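Local coordinates for protein mitogen (PDB 2J4X) that probably acts as a secreted bacterial superantigen toxin that stimulates T cells, and carries a bound zinc ion, at residues 2-14 / 179-191. Residues are numbered along the deposited sequence; the frame is centred on the assembly and turned at random.
Sequences DAVLVNSELKNIY and FTDLFTHPNYTDN. With GOL (glycerol), chain C.
F183 lies against the N-terminal tail and the start of helix 7-14, and L10 CD1 follows its side chain from CB to CE2. CB also rests on V4 CG1; CG and then CD2 pass L10 CD1, with CD2 only 3.4 Å from that methyl, and CD2 also has L5 O at the ring edge. At CE2 the same edge meets N7 OD1 at 3.2 Å, the amide plane turned 62° from the ring, and CZ, the last atom, is 3.8 Å from the same N7 OD1. With CG anti to its carbonyl carbon (chi1 -77°), the ring stays clear of F183 O, which accepts the short backbone hydrogen bond from L5 N (2.6 Å) and a CA-H contact from V4.

Further along, T184 CG2 lies against the tail backbone at A3 O, and water molecules link D2 to D181 and T184, and A3 O to H185 N. At the other end of the helix Y14 OH donates to Y188 OH (2.8 Å), which is itself hydrogen-bonded to D141 OD2 of helix 137-150, while I13 CG2 touches H185 CD2 at 3.5 Å. R145 of that helix hydrogen-bonds T184 O.

The helix thus holds the loop leaving edge strand 177-181 of the beta-grasp domain through F183 packing and a buried tyrosine-tyrosine hydrogen bond, whereas the more exposed tail, apart from the L5 bond, makes its polar contacts largely through water.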
ATOM      1  N   ASP A   2       3.639  16.035   1.885  1.00 40.03           N
ATOM      2  CA  ASP A   2       3.702  15.161   3.043  1.00 40.59           C
ATOM      3  C   ASP A   2       5.067  15.313   3.693  1.00 40.82           C
ATOM      4  O   ASP A   2       6.089  15.386   3.014  1.00 42.34           O
ATOM      5  CB  ASP A   2       3.479  13.702   2.641  1.00 41.50           C
ATOM      6  CG  ASP A   2       2.008  13.350   2.546  1.00 43.64           C
ATOM      7  OD1 ASP A   2       1.172  14.191   2.949  1.00 45.34           O
ATOM      8  OD2 ASP A   2       1.690  12.237   2.080  1.00 43.91           O
ATOM      9  N   ALA A   3       5.091  15.364   5.017  1.00 39.71           N
ATOM     10  CA  ALA A   3       6.351  15.530   5.701  1.00 39.28           C
ATOM     11  C   ALA A   3       7.187  14.269   5.596  1.00 38.95           C
ATOM     12  O   ALA A   3       6.679  13.150   5.630  1.00 37.90           O
ATOM     13  CB  ALA A   3       6.112  15.907   7.150  1.00 38.95           C
ATOM     14  N   VAL A   4       8.485  14.479   5.456  1.00 39.49           N
ATOM     15  CA  VAL A   4       9.445  13.402   5.334  1.00 40.58           C
ATOM     16  C   VAL A   4       9.691  12.821   6.702  1.00 39.97           C
ATOM     17  O   VAL A   4       9.714  13.548   7.684  1.00 41.85           O
ATOM     18  CB  VAL A   4      10.787  13.928   4.784  1.00 41.41           C
ATOM     19  CG1 VAL A   4      11.831  12.834   4.830  1.00 42.46           C
ATOM     20  CG2 VAL A   4      10.599  14.448   3.361  1.00 41.92           C
ATOM     21  N   LEU A   5       9.876  11.511   6.768  1.00 38.31           N
ATOM     22  CA  LEU A   5      10.140  10.860   8.038  1.00 38.60           C
ATOM     23  C   LEU A   5      11.526  10.221   7.979  1.00 39.24           C
ATOM     24  O   LEU A   5      12.166  10.205   6.921  1.00 38.93           O
ATOM     25  CB  LEU A   5       9.082   9.791   8.320  1.00 38.63           C
ATOM     26  CG  LEU A   5       7.630  10.267   8.303  1.00 39.10           C
ATOM     27  CD1 LEU A   5       6.710   9.067   8.425  1.00 39.91           C
ATOM     28  CD2 LEU A   5       7.396  11.261   9.428  1.00 38.63           C
ATOM     29  N   VAL A   6      11.986   9.706   9.115  1.00 38.53           N
ATOM     30  CA  VAL A   6      13.286   9.064   9.195  1.00 39.98           C
ATOM     31  C   VAL A   6      13.140   7.548   9.077  1.00 41.02           C
ATOM     32  O   VAL A   6      12.054   7.011   9.326  1.00 42.50           O
ATOM     33  CB  VAL A   6      13.994   9.432  10.519  1.00 39.96           C
ATOM     34  CG1 VAL A   6      14.291  10.933  10.534  1.00 41.67           C
ATOM     35  CG2 VAL A   6      13.119   9.081  11.708  1.00 39.85           C
ATOM     36  N   ASN A   7      14.224   6.867   8.692  1.00 40.22           N
ATOM     37  CA  ASN A   7      14.225   5.413   8.523  1.00 39.58           C
ATOM     38  C   ASN A   7      13.569   4.648   9.666  1.00 40.07           C
ATOM     39  O   ASN A   7      12.795   3.718   9.468  1.00 40.31           O
ATOM     40  CB  ASN A   7      15.653   4.910   8.379  1.00 39.62           C
ATOM     41  CG  ASN A   7      16.342   5.466   7.163  1.00 39.20           C
ATOM     42  OD1 ASN A   7      15.725   5.626   6.106  1.00 38.90           O
ATOM     43  ND2 ASN A   7      17.639   5.743   7.291  1.00 38.37           N
ATOM     44  N   SER A   8      13.929   5.041  10.871  1.00 39.99           N
ATOM     45  CA  SER A   8      13.421   4.449  12.097  1.00 39.98           C
ATOM     46  C   SER A   8      11.885   4.327  12.120  1.00 38.04           C
ATOM     47  O   SER A   8      11.325   3.270  12.409  1.00 37.32           O
ATOM     48  CB  SER A   8      13.919   5.321  13.257  1.00 40.23           C
ATOM     49  OG  SER A   8      13.296   4.995  14.470  1.00 46.97           O
ATOM     50  N   GLU A   9      11.223   5.436  11.812  1.00 37.49           N
ATOM     51  CA  GLU A   9       9.777   5.530  11.798  1.00 35.85           C
ATOM     52  C   GLU A   9       9.194   4.807  10.607  1.00 34.98           C
ATOM     53  O   GLU A   9       8.196   4.114  10.738  1.00 34.67           O
ATOM     54  CB  GLU A   9       9.359   7.000  11.773  1.00 36.21           C
ATOM     55  N   LEU A  10       9.816   4.982   9.443  1.00 34.94           N
ATOM     56  CA  LEU A  10       9.352   4.342   8.206  1.00 34.95           C
ATOM     57  C   LEU A  10       9.477   2.836   8.302  1.00 35.39           C
ATOM     58  O   LEU A  10       8.579   2.100   7.877  1.00 35.60           O
ATOM     59  CB  LEU A  10      10.150   4.844   7.002  1.00 32.66           C
ATOM     60  CG  LEU A  10       9.788   6.270   6.607  1.00 30.21           C
ATOM     61  CD1 LEU A  10      10.914   6.883   5.829  1.00 31.28           C
ATOM     62  CD2 LEU A  10       8.495   6.276   5.825  1.00 31.07           C
ATOM     63  N   LYS A  11      10.591   2.374   8.861  1.00 35.62           N
ATOM     64  CA  LYS A  11      10.802   0.943   9.028  1.00 35.73           C
ATOM     65  C   LYS A  11       9.748   0.383   9.960  1.00 35.84           C
ATOM     66  O   LYS A  11       9.216  -0.695   9.725  1.00 35.53           O
ATOM     67  CB  LYS A  11      12.177   0.638   9.632  1.00 36.78           C
ATOM     68  CG  LYS A  11      12.334  -0.836   9.954  1.00 36.00           C
ATOM     69  CD  LYS A  11      13.715  -1.188  10.414  1.00 38.64           C
ATOM     70  CE  LYS A  11      13.826  -2.675  10.652  1.00 39.59           C
ATOM     71  NZ  LYS A  11      15.137  -3.008  11.275  1.00 43.56           N
ATOM     72  N   ASN A  12       9.442   1.124  11.020  1.00 36.93           N
ATOM     73  CA  ASN A  12       8.467   0.669  12.002  1.00 36.54           C
ATOM     74  C   ASN A  12       7.082   0.559  11.412  1.00 34.22           C
ATOM     75  O   ASN A  12       6.338  -0.376  11.699  1.00 34.94           O
ATOM     76  CB  ASN A  12       8.424   1.626  13.179  1.00 40.46           C
ATOM     77  CG  ASN A  12       7.593   1.085  14.307  1.00 43.61           C
ATOM     78  OD1 ASN A  12       7.951   0.070  14.900  1.00 45.97           O
ATOM     79  ND2 ASN A  12       6.463   1.738  14.601  1.00 44.93           N
ATOM     80  N   ILE A  13       6.750   1.535  10.588  1.00 32.11           N
ATOM     81  CA  ILE A  13       5.467   1.586   9.940  1.00 31.54           C
ATOM     82  C   ILE A  13       5.288   0.472   8.928  1.00 32.80           C
ATOM     83  O   ILE A  13       4.324  -0.294   9.018  1.00 35.76           O
ATOM     84  CB  ILE A  13       5.294   2.916   9.212  1.00 31.22           C
ATOM     85  CG1 ILE A  13       5.256   4.055  10.218  1.00 30.38           C
ATOM     86  CG2 ILE A  13       4.056   2.885   8.340  1.00 29.73           C
ATOM     87  CD1 ILE A  13       5.265   5.399   9.569  1.00 34.08           C
ATOM     88  N   TYR A  14       6.215   0.350   7.976  1.00 31.66           N
ATOM     89  CA  TYR A  14       6.064  -0.639   6.918  1.00 29.95           C
ATOM     90  C   TYR A  14       6.540  -2.046   7.165  1.00 31.19           C
ATOM     91  O   TYR A  14       6.403  -2.887   6.293  1.00 32.76           O
ATOM     92  CB  TYR A  14       6.665  -0.099   5.615  1.00 28.67           C
ATOM     93  CG  TYR A  14       5.909   1.103   5.082  1.00 26.81           C
ATOM     94  CD1 TYR A  14       4.713   0.933   4.371  1.00 26.75           C
ATOM     95  CD2 TYR A  14       6.339   2.414   5.356  1.00 24.06           C
ATOM     96  CE1 TYR A  14       3.955   2.033   3.949  1.00 26.61           C
ATOM     97  CE2 TYR A  14       5.592   3.519   4.939  1.00 23.64           C
ATOM     98  CZ  TYR A  14       4.400   3.323   4.240  1.00 25.23           C
ATOM     99  OH  TYR A  14       3.633   4.391   3.854  1.00 25.63           O
ATOM    100  N   PHE A 179       3.589   9.997  -8.776  1.00 39.55           N
ATOM    101  CA  PHE A 179       4.775   9.949  -7.932  1.00 38.45           C
ATOM    102  C   PHE A 179       4.474   9.958  -6.427  1.00 38.26           C
ATOM    103  O   PHE A 179       3.527  10.621  -5.972  1.00 37.36           O
ATOM    104  CB  PHE A 179       5.686  11.132  -8.270  1.00 40.50           C
ATOM    105  CG  PHE A 179       6.382  11.020  -9.607  1.00 41.88           C
ATOM    106  CD1 PHE A 179       6.256  12.038 -10.557  1.00 42.55           C
ATOM    107  CD2 PHE A 179       7.200   9.927  -9.896  1.00 41.40           C
ATOM    108  CE1 PHE A 179       6.934  11.975 -11.772  1.00 42.34           C
ATOM    109  CE2 PHE A 179       7.883   9.852 -11.107  1.00 42.16           C
ATOM    110  CZ  PHE A 179       7.749  10.882 -12.047  1.00 42.62           C
ATOM    111  N   THR A 180       5.296   9.237  -5.660  1.00 35.12           N
ATOM    112  CA  THR A 180       5.124   9.161  -4.218  1.00 33.52           C
ATOM    113  C   THR A 180       6.467   9.224  -3.514  1.00 32.65           C
ATOM    114  O   THR A 180       7.413   8.568  -3.921  1.00 33.41           O
ATOM    115  CB  THR A 180       4.394   7.857  -3.814  1.00 33.56           C
ATOM    116  OG1 THR A 180       3.110   7.824  -4.447  1.00 34.61           O
ATOM    117  CG2 THR A 180       4.210   7.780  -2.306  1.00 31.47           C
ATOM    118  N   ASP A 181       6.541  10.018  -2.453  1.00 31.67           N
ATOM    119  CA  ASP A 181       7.772  10.169  -1.686  1.00 31.36           C
ATOM    120  C   ASP A 181       7.911   8.934  -0.814  1.00 30.79           C
ATOM    121  O   ASP A 181       7.021   8.651  -0.014  1.00 32.18           O
ATOM    122  CB  ASP A 181       7.690  11.419  -0.807  1.00 31.07           C
ATOM    123  CG  ASP A 181       9.020  11.824  -0.248  1.00 29.98           C
ATOM    124  OD1 ASP A 181       9.879  10.961  -0.051  1.00 29.01           O
ATOM    125  OD2 ASP A 181       9.210  13.016   0.024  1.00 33.87           O
ATOM    126  N   LEU A 182       9.011   8.199  -0.984  1.00 29.99           N
ATOM    127  CA  LEU A 182       9.285   6.973  -0.227  1.00 28.79           C
ATOM    128  C   LEU A 182       9.603   7.205   1.230  1.00 29.09           C
ATOM    129  O   LEU A 182       9.709   6.258   1.996  1.00 29.20           O
ATOM    130  CB  LEU A 182      10.458   6.217  -0.848  1.00 28.05           C
ATOM    131  CG  LEU A 182      10.195   5.370  -2.093  1.00 28.99           C
ATOM    132  CD1 LEU A 182      11.511   4.755  -2.616  1.00 25.75           C
ATOM    133  CD2 LEU A 182       9.168   4.278  -1.727  1.00 26.89           C
ATOM    134  N   PHE A 183       9.787   8.470   1.598  1.00 30.52           N
ATOM    135  CA  PHE A 183      10.099   8.845   2.966  1.00 31.20           C
ATOM    136  C   PHE A 183       8.963   9.592   3.643  1.00 32.59           C
ATOM    137  O   PHE A 183       9.180  10.403   4.541  1.00 33.83           O
ATOM    138  CB  PHE A 183      11.407   9.652   3.001  1.00 30.89           C
ATOM    139  CG  PHE A 183      12.625   8.785   2.865  1.00 30.53           C
ATOM    140  CD1 PHE A 183      12.977   8.253   1.629  1.00 30.75           C
ATOM    141  CD2 PHE A 183      13.310   8.344   3.997  1.00 31.01           C
ATOM    142  CE1 PHE A 183      13.975   7.286   1.527  1.00 29.39           C
ATOM    143  CE2 PHE A 183      14.306   7.380   3.901  1.00 29.58           C
ATOM    144  CZ  PHE A 183      14.634   6.850   2.666  1.00 29.83           C
ATOM    145  N   THR A 184       7.748   9.300   3.187  1.00 33.62           N
ATOM    146  CA  THR A 184       6.519   9.877   3.726  1.00 34.61           C
ATOM    147  C   THR A 184       5.537   8.724   3.974  1.00 35.59           C
ATOM    148  O   THR A 184       5.752   7.595   3.514  1.00 35.49           O
ATOM    149  CB  THR A 184       5.842  10.903   2.739  1.00 32.57           C
ATOM    150  OG1 THR A 184       5.376  10.233   1.568  1.00 32.80           O
ATOM    151  CG2 THR A 184       6.803  11.969   2.322  1.00 32.48           C
ATOM    152  N   HIS A 185       4.477   9.006   4.728  1.00 36.86           N
ATOM    153  CA  HIS A 185       3.430   8.018   4.999  1.00 37.60           C
ATOM    154  C   HIS A 185       2.156   8.545   4.334  1.00 36.87           C
ATOM    155  O   HIS A 185       1.480   9.416   4.881  1.00 37.64           O
ATOM    156  CB  HIS A 185       3.178   7.851   6.502  1.00 38.25           C
ATOM    157  CG  HIS A 185       2.275   6.703   6.820  1.00 40.62           C
ATOM    158  ND1 HIS A 185       1.236   6.328   5.992  1.00 41.69           N
ATOM    159  CD2 HIS A 185       2.272   5.826   7.849  1.00 40.73           C
ATOM    160  CE1 HIS A 185       0.634   5.266   6.496  1.00 40.73           C
ATOM    161  NE2 HIS A 185       1.243   4.942   7.622  1.00 41.04           N
ATOM    162  N   PRO A 186       1.822   8.039   3.136  1.00 36.45           N
ATOM    163  CA  PRO A 186       0.608   8.544   2.492  1.00 35.99           C
ATOM    164  C   PRO A 186      -0.632   8.390   3.368  1.00 36.47           C
ATOM    165  O   PRO A 186      -0.634   7.620   4.328  1.00 36.54           O
ATOM    166  CB  PRO A 186       0.520   7.706   1.213  1.00 35.41           C
ATOM    167  CG  PRO A 186       1.945   7.410   0.895  1.00 33.95           C
ATOM    168  CD  PRO A 186       2.519   7.076   2.265  1.00 35.53           C
ATOM    169  N   ASN A 187      -1.671   9.148   3.031  1.00 37.41           N
ATOM    170  CA  ASN A 187      -2.956   9.079   3.720  1.00 38.79           C
ATOM    171  C   ASN A 187      -3.765   8.017   2.984  1.00 37.19           C
ATOM    172  O   ASN A 187      -4.311   8.261   1.899  1.00 37.28           O
ATOM    173  CB  ASN A 187      -3.706  10.402   3.628  1.00 40.93           C
ATOM    174  CG  ASN A 187      -5.022  10.374   4.387  1.00 43.20           C
ATOM    175  OD1 ASN A 187      -5.465   9.318   4.847  1.00 44.39           O
ATOM    176  ND2 ASN A 187      -5.654  11.536   4.523  1.00 45.74           N
ATOM    177  N   TYR A 188      -3.847   6.838   3.574  1.00 36.43           N
ATOM    178  CA  TYR A 188      -4.557   5.732   2.937  1.00 36.68           C
ATOM    179  C   TYR A 188      -6.057   5.688   3.255  1.00 37.25           C
ATOM    180  O   TYR A 188      -6.785   4.833   2.744  1.00 36.48           O
ATOM    181  CB  TYR A 188      -3.916   4.391   3.340  1.00 32.20           C
ATOM    182  CG  TYR A 188      -2.441   4.237   3.036  1.00 27.32           C
ATOM    183  CD1 TYR A 188      -1.934   4.519   1.774  1.00 26.49           C
ATOM    184  CD2 TYR A 188      -1.574   3.722   4.000  1.00 26.89           C
ATOM    185  CE1 TYR A 188      -0.585   4.281   1.475  1.00 26.90           C
ATOM    186  CE2 TYR A 188      -0.241   3.478   3.726  1.00 26.14           C
ATOM    187  CZ  TYR A 188       0.255   3.752   2.461  1.00 27.50           C
ATOM    188  OH  TYR A 188       1.577   3.461   2.174  1.00 28.27           O
ATOM    189  N   THR A 189      -6.524   6.610   4.082  1.00 39.01           N
ATOM    190  CA  THR A 189      -7.935   6.614   4.445  1.00 40.63           C
ATOM    191  C   THR A 189      -8.897   6.880   3.267  1.00 42.22           C
ATOM    192  O   THR A 189     -10.101   6.629   3.380  1.00 42.86           O
ATOM    193  CB  THR A 189      -8.200   7.623   5.604  1.00 40.35           C
ATOM    194  OG1 THR A 189      -7.719   8.922   5.235  1.00 41.84           O
ATOM    195  CG2 THR A 189      -7.488   7.176   6.881  1.00 37.70           C
ATOM    196  N   ASP A 190      -8.385   7.355   2.129  1.00 44.46           N
ATOM    197  CA  ASP A 190      -9.257   7.625   0.980  1.00 45.62           C
ATOM    198  C   ASP A 190      -9.511   6.470   0.015  1.00 44.64           C
ATOM    199  O   ASP A 190     -10.225   6.640  -0.969  1.00 45.06           O
ATOM    200  CB  ASP A 190      -8.763   8.840   0.183  1.00 50.13           C
ATOM    201  CG  ASP A 190      -7.283   8.805  -0.088  1.00 53.72           C
ATOM    202  OD1 ASP A 190      -6.806   7.811  -0.691  1.00 56.09           O
ATOM    203  OD2 ASP A 190      -6.604   9.786   0.307  1.00 56.70           O
ATOM    204  N   ASN A 191      -8.946   5.300   0.293  1.00 42.53           N
ATOM    205  CA  ASN A 191      -9.144   4.133  -0.555  1.00 39.86           C
ATOM    206  C   ASN A 191      -8.894   4.412  -2.001  1.00 39.04           C
ATOM    207  O   ASN A 191      -9.633   3.928  -2.842  1.00 41.00           O
ATOM    208  CB  ASN A 191     -10.559   3.597  -0.436  1.00 39.76           C
ATOM    209  CG  ASN A 191     -10.790   2.875   0.844  1.00 41.67           C
ATOM    210  OD1 ASN A 191     -10.042   1.968   1.178  1.00 42.87           O
ATOM    211  ND2 ASN A 191     -11.835   3.267   1.584  1.00 43.04           N
TER
HETATM  212  C1  GOL C1212      -1.454  15.021   6.306  1.00 75.43           C
HETATM  213  O1  GOL C1212      -0.178  14.377   6.337  1.00 74.77           O
HETATM  214  C2  GOL C1212      -2.443  14.161   5.515  1.00 76.58           C
HETATM  215  O2  GOL C1212      -1.962  13.985   4.180  1.00 78.37           O
HETATM  216  C3  GOL C1212      -3.809  14.847   5.483  1.00 76.80           C
HETATM  217  O3  GOL C1212      -4.731  14.038   4.749  1.00 76.55           O
HETATM  218  O   HOH W   1       7.090  14.887   0.657  1.00 43.70           O
HETATM  219  O   HOH W   2       3.267  10.873   0.453  1.00 46.89           O
HETATM  220  O   HOH W   3      -1.135  12.003   1.706  1.00 55.10           O
HETATM  221  O   HOH W   4       4.665  11.616   6.070  1.00 36.80           O